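Local atomic coordinates of protein TP_0956 (Treponema pallidum subsp. pallidum, PDB entry 3U64), a protein that probably serves as the tetratricopeptide-repeat T-component of a TRAP transporter, a lipoprotein thought to work through protein-protein interaction in solute uptake. Residues A[56-59]-A[60-63]; A[97-100]-A[101-105]; A[181-184]-A[185-189]; A[285-288]-A[289-293]. All coordinates share one frame; numbering follows the deposited sequence.

Contact 1 (A[56-59]-A[60-63])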
loop_
_atom_site.group_PDB
_atom_site.type_symbol
_atom_site.label_atom_id
_atom_site.label_comp_id
_atom_site.label_asym_id
_atom_site.label_seq_id
_atom_site.Cartn_x
_atom_site.Cartn_y
_atom_site.Cartn_z
ATOM N N GLU A 56 15.420 -1.184 5.439
ATOM C CA GLU A 56 15.671 -2.093 6.521
ATOM C C GLU A 56 16.548 -3.229 6.020
ATOM O O GLU A 56 17.509 -3.603 6.688
ATOM C CB GLU A 56 14.354 -2.612 7.090
ATOM C CG GLU A 56 14.431 -3.128 8.498
ATOM C CD GLU A 56 13.041 -3.430 9.054
ATOM O OE1 GLU A 56 12.071 -3.256 8.292
ATOM O OE2 GLU A 56 12.911 -3.827 10.234
ATOM N N ALA A 57 16.224 -3.775 4.846
ATOM C CA ALA A 57 17.009 -4.875 4.288
ATOM C C ALA A 57 18.445 -4.427 3.933
ATOM O O ALA A 57 19.417 -5.142 4.183
ATOM C CB ALA A 57 16.308 -5.485 3.070
ATOM N N LEU A 58 18.571 -3.236 3.358
ATOM C CA LEU A 58 19.888 -2.698 3.044
ATOM C C LEU A 58 20.713 -2.573 4.313
ATOM O O LEU A 58 21.897 -2.902 4.338
ATOM C CB LEU A 58 19.766 -1.340 2.364
ATOM C CG LEU A 58 19.255 -1.426 0.930
ATOM C CD1 LEU A 58 19.216 -0.051 0.274
ATOM C CD2 LEU A 58 20.147 -2.378 0.140
ATOM N N HIS A 59 20.076 -2.109 5.378
ATOM C CA HIS A 59 20.779 -1.934 6.630
ATOM C C HIS A 59 21.316 -3.252 7.179
ATOM O O HIS A 59 22.419 -3.303 7.718
ATOM C CB HIS A 59 19.846 -1.327 7.668
ATOM C CG HIS A 59 20.306 -1.535 9.075
ATOM N ND1 HIS A 59 21.442 -0.939 9.580
ATOM C CD2 HIS A 59 19.791 -2.278 10.084
ATOM C CE1 HIS A 59 21.602 -1.296 10.841
ATOM N NE2 HIS A 59 20.614 -2.109 11.173
ATOM N N LEU A 60 20.523 -4.312 7.073
ATOM C CA LEU A 60 20.895 -5.593 7.676
ATOM C C LEU A 60 21.961 -6.288 6.839
ATOM O O LEU A 60 22.752 -7.084 7.330
ATOM C CB LEU A 60 19.658 -6.470 7.861
ATOM C CG LEU A 60 18.676 -5.853 8.866
ATOM C CD1 LEU A 60 17.382 -6.665 8.953
ATOM C CD2 LEU A 60 19.308 -5.692 10.259
ATOM N N GLN A 61 21.985 -5.933 5.568
ATOM C CA GLN A 61 22.964 -6.429 4.637
ATOM C C GLN A 61 24.295 -5.669 4.772
ATOM O O GLN A 61 25.340 -6.165 4.354
ATOM C CB GLN A 61 22.388 -6.251 3.239
ATOM C CG GLN A 61 23.226 -6.756 2.100
ATOM C CD GLN A 61 22.549 -6.486 0.774
ATOM O OE1 GLN A 61 21.604 -7.184 0.399
ATOM N NE2 GLN A 61 23.004 -5.450 0.068
ATOM N N ASN A 62 24.253 -4.466 5.348
ATOM C CA ASN A 62 25.457 -3.645 5.534
ATOM C C ASN A 62 25.503 -2.961 6.900
ATOM O O ASN A 62 25.515 -1.731 6.971
ATOM C CB ASN A 62 25.548 -2.554 4.461
ATOM C CG ASN A 62 25.416 -3.098 3.059
ATOM O OD1 ASN A 62 24.307 -3.352 2.584
ATOM N ND2 ASN A 62 26.546 -3.269 2.378
ATOM N N PRO A 63 25.570 -3.751 7.980
ATOM C CA PRO A 63 25.340 -3.235 9.337
ATOM C C PRO A 63 26.359 -2.181 9.793
ATOM O O PRO A 63 26.115 -1.526 10.813
ATOM C CB PRO A 63 25.430 -4.494 10.216
ATOM C CG PRO A 63 25.474 -5.694 9.226
ATOM C CD PRO A 63 26.079 -5.135 7.988
HETATM O O HOH W 1 23.511 -0.012 7.988
#

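Contact 2 (A[97-100]-A[101-105])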
loop_
_atom_site.group_PDB
_atom_site.type_symbol
_atom_site.label_atom_id
_atom_site.label_comp_id
_atom_site.label_asym_id
_atom_site.label_seq_id
_atom_site.Cartn_x
_atom_site.Cartn_y
_atom_site.Cartn_z
ATOM N N GLU A 97 -10.283 1.389 21.962
ATOM C CA GLU A 97 -9.587 0.113 21.848
ATOM C C GLU A 97 -8.624 0.128 20.658
ATOM O O GLU A 97 -7.434 -0.141 20.813
ATOM C CB GLU A 97 -10.577 -1.041 21.702
ATOM C CG GLU A 97 -11.501 -1.244 22.896
ATOM C CD GLU A 97 -12.559 -2.315 22.637
ATOM O OE1 GLU A 97 -12.302 -3.503 22.942
ATOM O OE2 GLU A 97 -13.646 -1.969 22.118
ATOM N N ALA A 98 -9.148 0.437 19.476
ATOM C CA ALA A 98 -8.318 0.590 18.290
ATOM C C ALA A 98 -7.261 1.682 18.503
ATOM O O ALA A 98 -6.146 1.599 17.970
ATOM C CB ALA A 98 -9.172 0.911 17.085
ATOM N N GLN A 99 -7.603 2.701 19.289
ATOM C CA GLN A 99 -6.647 3.760 19.582
ATOM C C GLN A 99 -5.457 3.234 20.393
ATOM O O GLN A 99 -4.293 3.465 20.049
ATOM C CB GLN A 99 -7.310 4.925 20.318
ATOM C CG GLN A 99 -6.409 6.142 20.378
ATOM C CD GLN A 99 -6.957 7.242 21.258
ATOM O OE1 GLN A 99 -7.328 8.310 20.769
ATOM N NE2 GLN A 99 -6.989 6.998 22.570
ATOM N N ASN A 100 -5.770 2.526 21.468
ATOM C CA ASN A 100 -4.764 1.953 22.338
ATOM C C ASN A 100 -3.871 0.973 21.618
ATOM O O ASN A 100 -2.663 0.948 21.838
ATOM C CB ASN A 100 -5.432 1.292 23.542
ATOM C CG ASN A 100 -5.940 2.311 24.528
ATOM O OD1 ASN A 100 -5.381 3.404 24.639
ATOM N ND2 ASN A 100 -7.018 1.985 25.221
ATOM N N GLU A 101 -4.465 0.189 20.726
ATOM C CA GLU A 101 -3.692 -0.745 19.928
ATOM C C GLU A 101 -2.787 -0.017 18.930
ATOM O O GLU A 101 -1.670 -0.444 18.678
ATOM C CB GLU A 101 -4.613 -1.699 19.186
ATOM C CG GLU A 101 -3.860 -2.721 18.369
ATOM C CD GLU A 101 -4.773 -3.771 17.779
ATOM O OE1 GLU A 101 -5.892 -3.959 18.312
ATOM O OE2 GLU A 101 -4.369 -4.402 16.779
ATOM N N ALA A 102 -3.279 1.072 18.348
ATOM C CA ALA A 102 -2.453 1.865 17.439
ATOM C C ALA A 102 -1.342 2.576 18.210
ATOM O O ALA A 102 -0.213 2.660 17.732
ATOM C CB ALA A 102 -3.289 2.861 16.676
ATOM N N TYR A 103 -1.647 3.085 19.404
ATOM C CA TYR A 103 -0.590 3.649 20.239
ATOM C C TYR A 103 0.498 2.626 20.588
ATOM O O TYR A 103 1.665 2.982 20.608
ATOM C CB TYR A 103 -1.154 4.268 21.522
ATOM C CG TYR A 103 -1.885 5.568 21.292
ATOM C CD1 TYR A 103 -1.674 6.309 20.129
ATOM C CD2 TYR A 103 -2.792 6.056 22.231
ATOM C CE1 TYR A 103 -2.333 7.509 19.910
ATOM C CE2 TYR A 103 -3.467 7.262 22.021
ATOM C CZ TYR A 103 -3.230 7.980 20.856
ATOM O OH TYR A 103 -3.889 9.164 20.636
ATOM N N SER A 104 0.118 1.374 20.873
ATOM C CA SER A 104 1.091 0.337 21.219
ATOM C C SER A 104 1.922 -0.003 20.000
ATOM O O SER A 104 3.128 -0.254 20.101
ATOM C CB SER A 104 0.401 -0.926 21.742
ATOM O OG SER A 104 -0.480 -0.582 22.790
ATOM N N ARG A 105 1.268 0.008 18.841
ATOM C CA ARG A 105 1.955 -0.189 17.575
ATOM C C ARG A 105 2.983 0.929 17.305
ATOM O O ARG A 105 4.116 0.655 16.915
ATOM C CB ARG A 105 0.937 -0.284 16.433
ATOM C CG ARG A 105 1.533 -0.707 15.092
ATOM C CD ARG A 105 0.503 -0.710 13.937
ATOM N NE ARG A 105 1.199 -0.781 12.655
ATOM C CZ ARG A 105 0.857 -0.123 11.555
ATOM N NH1 ARG A 105 -0.206 0.669 11.541
ATOM N NH2 ARG A 105 1.596 -0.263 10.469
#

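Contact 3 (A[181-184]-A[185-189])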
loop_
_atom_site.group_PDB
_atom_site.type_symbol
_atom_site.label_atom_id
_atom_site.label_comp_id
_atom_site.label_asym_id
_atom_site.label_seq_id
_atom_site.Cartn_x
_atom_site.Cartn_y
_atom_site.Cartn_z
ATOM N N ALA A 181 18.775 8.131 29.751
ATOM C CA ALA A 181 19.812 8.050 28.718
ATOM C C ALA A 181 19.411 8.789 27.444
ATOM O O ALA A 181 20.238 9.447 26.805
ATOM C CB ALA A 181 20.138 6.590 28.401
ATOM N N ALA A 182 18.145 8.673 27.064
ATOM C CA ALA A 182 17.660 9.323 25.844
ATOM C C ALA A 182 17.776 10.846 25.947
ATOM O O ALA A 182 18.280 11.513 25.040
ATOM C CB ALA A 182 16.205 8.916 25.547
ATOM N N VAL A 183 17.313 11.390 27.065
ATOM C CA VAL A 183 17.371 12.822 27.278
ATOM C C VAL A 183 18.812 13.298 27.336
ATOM O O VAL A 183 19.135 14.324 26.739
ATOM C CB VAL A 183 16.604 13.242 28.544
ATOM C CG1 VAL A 183 16.768 14.739 28.791
ATOM C CG2 VAL A 183 15.121 12.882 28.399
ATOM N N MET A 184 19.681 12.548 28.020
ATOM C CA MET A 184 21.097 12.908 28.079
ATOM C C MET A 184 21.732 12.921 26.680
ATOM O O MET A 184 22.582 13.764 26.386
ATOM C CB MET A 184 21.885 11.987 29.030
ATOM C CG MET A 184 21.493 12.096 30.508
ATOM S SD MET A 184 21.606 13.782 31.175
ATOM C CE MET A 184 19.861 14.209 31.301
ATOM N N MET A 185 21.313 12.004 25.812
ATOM C CA MET A 185 21.747 12.046 24.417
ATOM C C MET A 185 21.248 13.316 23.728
ATOM O O MET A 185 21.995 13.979 23.012
ATOM C CB MET A 185 21.307 10.802 23.642
ATOM C CG MET A 185 21.973 9.500 24.115
ATOM S SD MET A 185 21.594 8.089 23.027
ATOM C CE MET A 185 20.510 7.123 24.064
ATOM N N LEU A 186 19.988 13.661 23.948
ATOM C CA LEU A 186 19.464 14.901 23.382
ATOM C C LEU A 186 20.241 16.122 23.919
ATOM O O LEU A 186 20.671 16.998 23.149
ATOM C CB LEU A 186 17.955 15.017 23.652
ATOM C CG LEU A 186 17.070 14.057 22.840
ATOM C CD1 LEU A 186 15.644 14.071 23.347
ATOM C CD2 LEU A 186 17.089 14.381 21.348
ATOM N N GLU A 187 20.453 16.162 25.232
ATOM C CA GLU A 187 21.207 17.258 25.833
ATOM C C GLU A 187 22.644 17.317 25.350
ATOM O O GLU A 187 23.220 18.400 25.251
ATOM C CB GLU A 187 21.173 17.187 27.352
ATOM C CG GLU A 187 19.803 17.463 27.892
ATOM C CD GLU A 187 19.769 17.434 29.388
ATOM O OE1 GLU A 187 20.846 17.278 30.013
ATOM O OE2 GLU A 187 18.661 17.562 29.941
ATOM N N ARG A 188 23.223 16.166 25.029
ATOM C CA ARG A 188 24.580 16.163 24.496
ATOM C C ARG A 188 24.631 16.733 23.073
ATOM O O ARG A 188 25.554 17.470 22.736
ATOM C CB ARG A 188 25.194 14.767 24.546
ATOM C CG ARG A 188 26.550 14.691 23.886
ATOM C CD ARG A 188 27.613 15.529 24.610
ATOM N NE ARG A 188 28.925 15.285 23.998
ATOM C CZ ARG A 188 29.980 16.093 24.083
ATOM N NH1 ARG A 188 29.909 17.218 24.774
ATOM N NH2 ARG A 188 31.115 15.773 23.474
ATOM N N ALA A 189 23.644 16.391 22.246
ATOM C CA ALA A 189 23.510 16.981 20.911
ATOM C C ALA A 189 23.407 18.506 20.987
ATOM O O ALA A 189 24.001 19.220 20.183
ATOM C CB ALA A 189 22.288 16.415 20.188
#

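Contact 4 (A[285-288]-A[289-293]). With SO4 (sulfate ion), chain B.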
loop_
_atom_site.group_PDB
_atom_site.type_symbol
_atom_site.label_atom_id
_atom_site.label_comp_id
_atom_site.label_asym_id
_atom_site.label_seq_id
_atom_site.Cartn_x
_atom_site.Cartn_y
_atom_site.Cartn_z
ATOM N N GLN A 285 -0.042 21.295 10.121
ATOM C CA GLN A 285 -1.221 22.147 10.084
ATOM C C GLN A 285 -2.513 21.362 10.352
ATOM O O GLN A 285 -3.424 21.884 10.987
ATOM C CB GLN A 285 -1.276 22.967 8.795
ATOM C CG GLN A 285 -0.101 23.927 8.688
ATOM C CD GLN A 285 -0.249 24.910 7.546
ATOM O OE1 GLN A 285 -0.664 24.547 6.448
ATOM N NE2 GLN A 285 0.100 26.166 7.800
ATOM N N LYS A 286 -2.585 20.114 9.882
ATOM C CA LYS A 286 -3.689 19.229 10.266
ATOM C C LYS A 286 -3.774 19.105 11.780
ATOM O O LYS A 286 -4.861 19.143 12.349
ATOM C CB LYS A 286 -3.523 17.825 9.682
ATOM C CG LYS A 286 -3.824 17.703 8.216
ATOM C CD LYS A 286 -4.011 16.242 7.829
ATOM C CE LYS A 286 -5.245 15.639 8.505
ATOM N NZ LYS A 286 -5.506 14.228 8.077
ATOM N N ARG A 287 -2.621 18.949 12.428
ATOM C CA ARG A 287 -2.587 18.841 13.881
ATOM C C ARG A 287 -3.056 20.127 14.612
ATOM O O ARG A 287 -3.801 20.057 15.581
ATOM C CB ARG A 287 -1.194 18.433 14.348
ATOM C CG ARG A 287 -1.081 18.346 15.849
ATOM C CD ARG A 287 -0.759 16.941 16.310
ATOM N NE ARG A 287 -0.662 16.896 17.766
ATOM C CZ ARG A 287 -1.603 16.403 18.565
ATOM N NH1 ARG A 287 -2.715 15.888 18.052
ATOM N NH2 ARG A 287 -1.426 16.415 19.880
ATOM N N ALA A 288 -2.612 21.293 14.142
ATOM C CA ALA A 288 -3.040 22.575 14.699
ATOM C C ALA A 288 -4.545 22.807 14.501
ATOM O O ALA A 288 -5.226 23.285 15.395
ATOM C CB ALA A 288 -2.232 23.730 14.072
ATOM N N ARG A 289 -5.057 22.457 13.332
ATOM C CA ARG A 289 -6.500 22.509 13.101
ATOM C C ARG A 289 -7.269 21.645 14.111
ATOM O O ARG A 289 -8.302 22.062 14.642
ATOM C CB ARG A 289 -6.819 22.043 11.686
ATOM C CG ARG A 289 -7.471 23.090 10.816
ATOM C CD ARG A 289 -7.357 22.721 9.342
ATOM N NE ARG A 289 -6.328 23.523 8.679
ATOM C CZ ARG A 289 -5.370 23.038 7.885
ATOM N NH1 ARG A 289 -5.293 21.737 7.629
ATOM N NH2 ARG A 289 -4.490 23.864 7.337
ATOM N N TRP A 290 -6.767 20.442 14.377
ATOM C CA TRP A 290 -7.411 19.559 15.349
ATOM C C TRP A 290 -7.378 20.147 16.767
ATOM O O TRP A 290 -8.375 20.133 17.477
ATOM C CB TRP A 290 -6.727 18.204 15.336
ATOM C CG TRP A 290 -7.298 17.214 16.279
ATOM C CD1 TRP A 290 -8.356 16.384 16.053
ATOM C CD2 TRP A 290 -6.822 16.908 17.595
ATOM N NE1 TRP A 290 -8.577 15.589 17.151
ATOM C CE2 TRP A 290 -7.651 15.893 18.115
ATOM C CE3 TRP A 290 -5.779 17.399 18.388
ATOM C CZ2 TRP A 290 -7.471 15.359 19.396
ATOM C CZ3 TRP A 290 -5.605 16.873 19.666
ATOM C CH2 TRP A 290 -6.444 15.861 20.155
ATOM N N LEU A 291 -6.221 20.657 17.171
ATOM C CA LEU A 291 -6.087 21.307 18.466
ATOM C C LEU A 291 -7.109 22.427 18.626
ATOM O O LEU A 291 -7.807 22.488 19.639
ATOM C CB LEU A 291 -4.667 21.839 18.664
ATOM C CG LEU A 291 -3.592 20.792 18.968
ATOM C CD1 LEU A 291 -2.199 21.397 18.866
ATOM C CD2 LEU A 291 -3.816 20.173 20.351
ATOM N N LYS A 292 -7.208 23.304 17.626
ATOM C CA LYS A 292 -8.199 24.379 17.673
ATOM C C LYS A 292 -9.624 23.833 17.831
ATOM O O LYS A 292 -10.386 24.316 18.670
ATOM C CB LYS A 292 -8.108 25.308 16.458
ATOM C CG LYS A 292 -6.903 26.228 16.477
ATOM C CD LYS A 292 -7.010 27.300 15.432
ATOM C CE LYS A 292 -7.833 28.478 15.931
ATOM N NZ LYS A 292 -7.101 29.321 16.931
ATOM N N ALA A 293 -9.978 22.822 17.040
ATOM C CA ALA A 293 -11.321 22.230 17.133
ATOM C C ALA A 293 -11.592 21.664 18.531
ATOM O O ALA A 293 -12.720 21.704 19.018
ATOM C CB ALA A 293 -11.522 21.150 16.068
HETATM S S SO4 B . -8.121 18.970 7.876
HETATM O O1 SO4 B . -7.452 20.263 7.799
HETATM O O2 SO4 B . -7.899 18.243 6.626
HETATM O O3 SO4 B . -7.563 18.222 8.997
HETATM O O4 SO4 B . -9.554 19.160 8.088
HETATM O O HOH W 2 -2.551 22.585 5.447
#

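Contact 1 (A[56-59]-A[60-63])
Ala57 O is gripped by two backbone N-H groups at the C-terminal end of helix 41-61: Gln61 N donates to Ala57 O at 3.0 Å, and Leu60 N adds a weak bond to the same oxygen. Leu60 N is itself shared, since its straighter bond runs to Glu56 O at 3.1 Å (N-H...O angle 145°). This forking marks the frayed last turn of a helix in an all-helical fold of the tetratricopeptide-repeat clan: Asn62 N makes weak bonds to both Leu58 O and His59 O, and Asn62 is the first residue to leave helical backbone angles. Pro63 follows, and its CA lies 3.3 Å from His59 O in a CA-H...O contact.

The imidazole of His59, with CG swung away from the backbone N (chi1 160°), leans across the next side chain, so that CD2 of His59 meets CD2 of Leu60 at 3.5 Å. ND1 of His59 is hydrogen-bonded to a water at 2.8 Å, which donates to Asn62 O, bridging the side chain to the backbone beyond the helix. The carboxylate of Glu56 is satisfied elsewhere, by a salt bridge to Lys53 and hydrogen bonds to the hydroxyls of Tyr76 and Tyr116.

Leu58 and His59 pack on Leu68, Ser69 and Val72 of helix 66-89, the next helix along the chain, while Tyr116 of helix 96-124 meets the imidazole, and Val34 of a second subunit covers Ala57 and Leu60.

Contact 2 (A[97-100]-A[101-105])
Gln99 lies alongside Tyr103, one turn further on, and overlaps the phenol ring: its CG sits 4.0 Å from the ring centroid and 28° off the normal, a CH-pi contact over the face. The overlap is displaced toward the outer part of the ring, as CG of Gln99 is 3.6 Å from CE2 of Tyr103. Gln99 reaches this place because CG is turned away from the backbone N (chi1 -168°) and the chain beyond runs extended, parallel in sense to the tyrosine. The terminal amide continues the overlap, its plane only 24° from that of the ring.

Beneath the pair, Tyr103 N donates to Gln99 O at 2.7 Å, and the same carbonyl oxygen lies over one face of the ring. Asn100 O takes two donors from a single residue: Ser104 N at 3.0 Å and Ser104 OG at 2.8 Å, which arrive from opposite faces of the carbonyl plane. The serine hydroxyl is thus bonded back to the i-4 carbonyl.

These i to i+4 pairings belong to the N-terminal part of a surface helix, 96-124. Ala102 and Tyr103 rest on Ala88 of helix 66-89, with Gln89 also touching the tyrosine, whereas Arg105 NE forms a salt bridge with Asp40 of a second subunit.

Contact 3 (A[181-184]-A[185-189])
This is a local contact within two and a half turns of helix 176-192, in the buried interior of an all-helical fold whose family belongs to the tetratricopeptide-repeat clan. The evidence for regular helix is the run of i to i+4 bonds, from Met185 N to Ala181 O through to Arg188 N to Met184 O. The shortest joins Glu187 N to Val183 O at 2.7 Å, with an N-H...O angle of 167°.

Val183 and Met184, four and three residues earlier, both reach the carboxylate of Glu187. Val183 supplies one branch, CG1, which lies 3.6 Å from Glu187 OE2, the two side chains crossing at a slant. Met184 comes alongside instead: its chain folds at chi2 (-56°) and again at chi3, bringing CE to 3.5 Å from Glu187 OE1, while SD of Met184 stays at 3.8 Å from that oxygen. Each carboxylate oxygen therefore has a methyl group against it.

Met185 leaves from a different side of the helix. Its CG lies 3.2 Å from Ala181 O, and the bend at chi3 returns CE toward the alanine, 4.4 Å from Ala181 CB.

The helix is sandwiched by its neighbours. Met185 packs on Leu155 and Val158 of helix 152-166; Val183 and Leu186 face Phe208, Val204 and Leu205 of helix 196-211, whose Tyr209 has its OH close to Glu187 OE2; Met184 and Met185 meet Leu144 of helix 137-144, near whose end Arg188 NH2 bonds to Cys147 O.

Contact 4 (A[285-288]-A[289-293])
Arg289 and Gln285 are joined by water and by backbone. One water donates to Gln285 OE1 at 2.9 Å and accepts from Arg289 NH2 at 3.0 Å, lying in the guanidinium plane at its edge. Gln285 O sits 3.8 Å above that plane, over its centre, while also accepting the bond from Arg289 N. The amide of Gln285 stands steeply to the guanidinium, at 69°; its NE2 turns to Ile269 O and Ala266 O.

A sulfate, probably from the crystallisation liquor, takes a hydrogen bond on its O1 from Arg289 NH1 at 2.6 Å; of Lys286 it is the methylene CE that comes nearest, 3.5 Å from O3. The bend of Arg289 at chi3 (-104°) folds the guanidinium back along helix 278-293, a helix near the C-terminal end of this tetratricopeptide-repeat-clan fold. Leu291 and Ala288 there pack on Ile243 of helix 240-250, and Lys292 forms salt bridges with Asp260 and Asp264 of helix 256-268.

The flat-group contact pairs Arg287 with Trp290. They run alongside each other with planes 25° apart, NH1 of Arg287 being 3.4 Å from CE3 of Trp290. On the indole, His294 adds a ring stack and Tyr90 a further ring contact.

From the N terminus, contact 1 ends helix 41-61 and passes into the turn before helix 66-89; contact 2 follows near the start of helix 96-124, contact 3 within helix 176-192 and contact 4 at the end of helix 278-293. Each joins adjoining segments of one helix or its end, so none closes a long loop, and the four stand in series without nesting or crossing. Helix 66-89 neighbours contacts 1 and 2. Contacts 2 and 4 come to about 7 Å between nearest atoms: Gln89 touches Tyr103 of contact 2, and the next residue, Tyr90, touches Lys286, Arg287 and Trp290 of contact 4. Contact 4 lies across the chain's centre from contacts 1 and 3.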